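Local coordinates for protein transmembrane oligosaccharyl transferase, putative (Archaeoglobus fulgidus, PDB 3VGP) that belongs to the oligosaccharyltransferase family, the model being the C-terminal globular domain of a putative archaeal membrane enzyme of the AglB type, at residues P31-S37 / R84-V90. The protein carries 1 engineered substitution. Residues are numbered along the deposited sequence; the frame is centred on the assembly and turned at random.
Sequences PEYSVMS and RGVRYVV
Ser-34 O is gripped by two backbone N-H groups: Tyr-88 N donates to it in a nearly straight line at 3.0 Å, and Arg-87 N, at 2.9 Å, comes in tilted 23° from the carbonyl plane. From there the chains run as parallel strands, Met-36 N bonding to Tyr-88 O and Val-90 N to Met-36 O. A water bridges Ser-37 OG and Val-90 O, donating to the latter. Val-35 and Tyr-88 point to one face of the sheet, Met-36 and Val-89 to the other.

Before the strands, where Gly-85 closes helix 74-84 in a Schellman motif, side chains contribute more, beside a weak bond from Tyr-33 N to Arg-84 O. Arg-84 CB lies over one face of the Tyr-33 ring in a CH-pi contact, 4.2 Å from its centroid. Tyr-33 CG sits between its backbone N and carbonyl carbon (chi1 59°), bringing the ring against Arg-84 CB and CG at a slant and setting Tyr-33 CE2 3.6 Å from Val-86 CG2. Arg-84 NH1 forms a salt bridge with Glu-32, meeting OE2 on its syn side at 3.0 Å, somewhat out of the carboxylate plane, with a weak second bond to OE1; carboxylate and guanidinium stand 79° apart. Asp-64 OD2 of helix 58-69 forms a salt bridge with Arg-84 NE and a hydrogen bond with Tyr-33 OH.

Strand 35-36 is outermost on its side of the mixed sheet, though Ser-34 and Val-35 also make backbone bonds to Ala-52 and Val-53; strand 88-91 separates it from strand 156-161. Helix 58-69 packs Phe-68 on Met-36 and Val-89; helix 6-20 reaches Ser-37 and Val-90 through Trp-8.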
ATOM      1  N   PRO A  31      -7.989 -14.889  -1.099  1.00 29.22           N
ATOM      2  CA  PRO A  31      -7.434 -13.958  -0.108  1.00 27.49           C
ATOM      3  C   PRO A  31      -8.480 -12.982   0.431  1.00 26.34           C
ATOM      4  O   PRO A  31      -9.485 -12.721  -0.234  1.00 26.74           O
ATOM      5  CB  PRO A  31      -6.344 -13.231  -0.895  1.00 28.67           C
ATOM      6  CG  PRO A  31      -5.902 -14.260  -1.889  1.00 30.64           C
ATOM      7  CD  PRO A  31      -7.218 -14.833  -2.354  1.00 30.33           C
ATOM      8  N   GLU A  32      -8.247 -12.446   1.630  1.00 22.63           N
ATOM      9  CA  GLU A  32      -9.180 -11.475   2.200  1.00 22.11           C
ATOM     10  C   GLU A  32      -9.322 -10.364   1.168  1.00 22.01           C
ATOM     11  O   GLU A  32     -10.420  -9.873   0.912  1.00 23.10           O
ATOM     12  CB  GLU A  32      -8.655 -10.927   3.526  1.00 23.68           C
ATOM     13  CG  GLU A  32      -8.590 -11.968   4.629  1.00 29.41           C
ATOM     14  CD  GLU A  32      -8.474 -11.344   6.003  1.00 30.35           C
ATOM     15  OE1 GLU A  32      -9.349 -10.523   6.352  1.00 34.43           O
ATOM     16  OE2 GLU A  32      -7.520 -11.675   6.734  1.00 33.23           O
ATOM     17  N   TYR A  33      -8.193  -9.965   0.589  1.00 19.34           N
ATOM     18  CA  TYR A  33      -8.177  -8.981  -0.486  1.00 17.53           C
ATOM     19  C   TYR A  33      -6.835  -9.060  -1.205  1.00 17.73           C
ATOM     20  O   TYR A  33      -5.843  -9.507  -0.634  1.00 18.33           O
ATOM     21  CB  TYR A  33      -8.503  -7.550  -0.014  1.00 16.83           C
ATOM     22  CG  TYR A  33      -7.620  -6.930   1.037  1.00 16.57           C
ATOM     23  CD1 TYR A  33      -7.876  -7.120   2.392  1.00 17.06           C
ATOM     24  CD2 TYR A  33      -6.570  -6.087   0.672  1.00 16.97           C
ATOM     25  CE1 TYR A  33      -7.110  -6.477   3.368  1.00 16.24           C
ATOM     26  CE2 TYR A  33      -5.799  -5.440   1.637  1.00 17.39           C
ATOM     27  CZ  TYR A  33      -6.075  -5.638   2.980  1.00 19.32           C
ATOM     28  OH  TYR A  33      -5.316  -4.998   3.934  1.00 19.12           O
ATOM     29  N   SER A  34      -6.821  -8.640  -2.464  1.00 17.03           N
ATOM     30  CA  SER A  34      -5.634  -8.743  -3.303  1.00 17.72           C
ATOM     31  C   SER A  34      -4.685  -7.564  -3.381  1.00 17.58           C
ATOM     32  O   SER A  34      -3.490  -7.750  -3.607  1.00 16.19           O
ATOM     33  CB  SER A  34      -6.059  -9.093  -4.729  1.00 21.43           C
ATOM     34  OG  SER A  34      -6.767 -10.317  -4.759  1.00 26.52           O
ATOM     35  N   VAL A  35      -5.210  -6.360  -3.212  1.00 16.42           N
ATOM     36  CA  VAL A  35      -4.383  -5.172  -3.330  1.00 16.19           C
ATOM     37  C   VAL A  35      -4.307  -4.346  -2.059  1.00 16.26           C
ATOM     38  O   VAL A  35      -5.329  -4.017  -1.460  1.00 16.25           O
ATOM     39  CB  VAL A  35      -4.907  -4.265  -4.468  1.00 16.61           C
ATOM     40  CG1 VAL A  35      -4.023  -3.024  -4.605  1.00 16.78           C
ATOM     41  CG2 VAL A  35      -4.961  -5.051  -5.773  1.00 17.08           C
HETATM   42  N   MSE A  36      -3.086  -4.032  -1.643  1.00 16.68           N
HETATM   43  CA  MSE A  36      -2.890  -3.198  -0.470  1.00 19.32           C
HETATM   44  C   MSE A  36      -2.381  -1.840  -0.914  1.00 20.13           C
HETATM   45  O   MSE A  36      -1.300  -1.732  -1.499  1.00 18.06           O
HETATM   46  CB  MSE A  36      -1.880  -3.804   0.490  1.00 23.99           C
HETATM   47  CG  MSE A  36      -1.577  -2.862   1.632  1.00 29.75           C
HETATM   48 SE   MSE A  36      -0.354  -3.637   2.843  1.00 46.33          SE
HETATM   49  CE  MSE A  36      -1.571  -4.772   3.778  1.00 32.55           C
ATOM     50  N   SER A  37      -3.158  -0.802  -0.632  1.00 20.32           N
ATOM     51  CA  SER A  37      -2.781   0.550  -1.017  1.00 21.62           C
ATOM     52  C   SER A  37      -3.393   1.526  -0.022  1.00 22.71           C
ATOM     53  O   SER A  37      -4.214   1.134   0.812  1.00 20.90           O
ATOM     54  CB  SER A  37      -3.299   0.847  -2.428  1.00 25.12           C
ATOM     55  OG  SER A  37      -2.768   2.060  -2.937  1.00 33.58           O
ATOM     56  N   ARG A  84      -3.517 -11.199   5.050  1.00 20.05           N
ATOM     57  CA  ARG A  84      -4.609 -10.819   4.162  1.00 18.64           C
ATOM     58  C   ARG A  84      -4.559 -11.489   2.795  1.00 18.03           C
ATOM     59  O   ARG A  84      -5.508 -11.377   2.021  1.00 19.50           O
ATOM     60  CB  ARG A  84      -4.637  -9.299   3.969  1.00 16.42           C
ATOM     61  CG  ARG A  84      -4.695  -8.499   5.256  1.00 19.26           C
ATOM     62  CD  ARG A  84      -5.922  -8.831   6.093  1.00 21.51           C
ATOM     63  NE  ARG A  84      -5.960  -7.975   7.277  1.00 21.64           N
ATOM     64  CZ  ARG A  84      -6.744  -8.169   8.330  1.00 27.43           C
ATOM     65  NH1 ARG A  84      -7.578  -9.202   8.366  1.00 26.83           N
ATOM     66  NH2 ARG A  84      -6.684  -7.328   9.357  1.00 25.82           N
ATOM     67  N   GLY A  85      -3.455 -12.172   2.493  1.00 17.31           N
ATOM     68  CA  GLY A  85      -3.325 -12.839   1.208  1.00 17.85           C
ATOM     69  C   GLY A  85      -3.118 -11.890   0.037  1.00 18.28           C
ATOM     70  O   GLY A  85      -3.373 -12.236  -1.119  1.00 19.32           O
ATOM     71  N   VAL A  86      -2.645 -10.691   0.342  1.00 17.33           N
ATOM     72  CA  VAL A  86      -2.389  -9.666  -0.663  1.00 17.28           C
ATOM     73  C   VAL A  86      -1.356 -10.115  -1.689  1.00 16.34           C
ATOM     74  O   VAL A  86      -0.346 -10.721  -1.338  1.00 16.99           O
ATOM     75  CB  VAL A  86      -1.891  -8.363   0.016  1.00 20.22           C
ATOM     76  CG1 VAL A  86      -1.207  -7.460  -0.997  1.00 24.44           C
ATOM     77  CG2 VAL A  86      -3.067  -7.644   0.661  1.00 22.27           C
ATOM     78  N   ARG A  87      -1.627  -9.824  -2.959  1.00 16.90           N
ATOM     79  CA  ARG A  87      -0.703 -10.168  -4.036  1.00 16.03           C
ATOM     80  C   ARG A  87       0.084  -8.933  -4.448  1.00 17.65           C
ATOM     81  O   ARG A  87       1.267  -9.023  -4.782  1.00 15.79           O
ATOM     82  CB  ARG A  87      -1.454 -10.696  -5.256  1.00 18.12           C
ATOM     83  CG  ARG A  87      -0.538 -10.955  -6.442  1.00 17.28           C
ATOM     84  CD  ARG A  87      -1.284 -11.551  -7.621  1.00 20.96           C
ATOM     85  NE  ARG A  87      -0.381 -11.818  -8.737  1.00 21.97           N
ATOM     86  CZ  ARG A  87      -0.771 -12.288  -9.916  1.00 23.22           C
ATOM     87  NH1 ARG A  87       0.123 -12.493 -10.872  1.00 21.56           N
ATOM     88  NH2 ARG A  87      -2.055 -12.551 -10.139  1.00 24.45           N
ATOM     89  N   TYR A  88      -0.581  -7.783  -4.415  1.00 15.44           N
ATOM     90  CA  TYR A  88       0.052  -6.528  -4.799  1.00 14.46           C
ATOM     91  C   TYR A  88       0.027  -5.453  -3.728  1.00 14.12           C
ATOM     92  O   TYR A  88      -0.953  -5.295  -2.996  1.00 14.77           O
ATOM     93  CB  TYR A  88      -0.622  -5.954  -6.046  1.00 14.38           C
ATOM     94  CG  TYR A  88      -0.515  -6.824  -7.278  1.00 13.98           C
ATOM     95  CD1 TYR A  88       0.727  -7.143  -7.820  1.00 13.36           C
ATOM     96  CD2 TYR A  88      -1.658  -7.313  -7.907  1.00 17.67           C
ATOM     97  CE1 TYR A  88       0.829  -7.930  -8.966  1.00 15.50           C
ATOM     98  CE2 TYR A  88      -1.566  -8.106  -9.055  1.00 17.52           C
ATOM     99  CZ  TYR A  88      -0.318  -8.407  -9.574  1.00 17.12           C
ATOM    100  OH  TYR A  88      -0.208  -9.189 -10.704  1.00 19.06           O
ATOM    101  N   VAL A  89       1.129  -4.714  -3.655  1.00 15.27           N
ATOM    102  CA  VAL A  89       1.267  -3.586  -2.747  1.00 14.13           C
ATOM    103  C   VAL A  89       1.589  -2.422  -3.683  1.00 15.50           C
ATOM    104  O   VAL A  89       2.459  -2.538  -4.545  1.00 17.09           O
ATOM    105  CB  VAL A  89       2.431  -3.779  -1.751  1.00 15.85           C
ATOM    106  CG1 VAL A  89       2.628  -2.506  -0.947  1.00 16.78           C
ATOM    107  CG2 VAL A  89       2.122  -4.937  -0.808  1.00 18.26           C
ATOM    108  N   VAL A  90       0.895  -1.305  -3.519  1.00 16.10           N
ATOM    109  CA  VAL A  90       1.109  -0.167  -4.407  1.00 16.23           C
ATOM    110  C   VAL A  90       1.538   1.086  -3.662  1.00 16.04           C
ATOM    111  O   VAL A  90       0.953   1.435  -2.639  1.00 16.29           O
ATOM    112  CB  VAL A  90      -0.178   0.151  -5.196  1.00 18.30           C
ATOM    113  CG1 VAL A  90       0.107   1.199  -6.266  1.00 21.13           C
ATOM    114  CG2 VAL A  90      -0.728  -1.121  -5.822  1.00 21.87           C
TER
HETATM  115  O   HOH W   1      -0.824   3.441  -1.871  1.00 24.70           O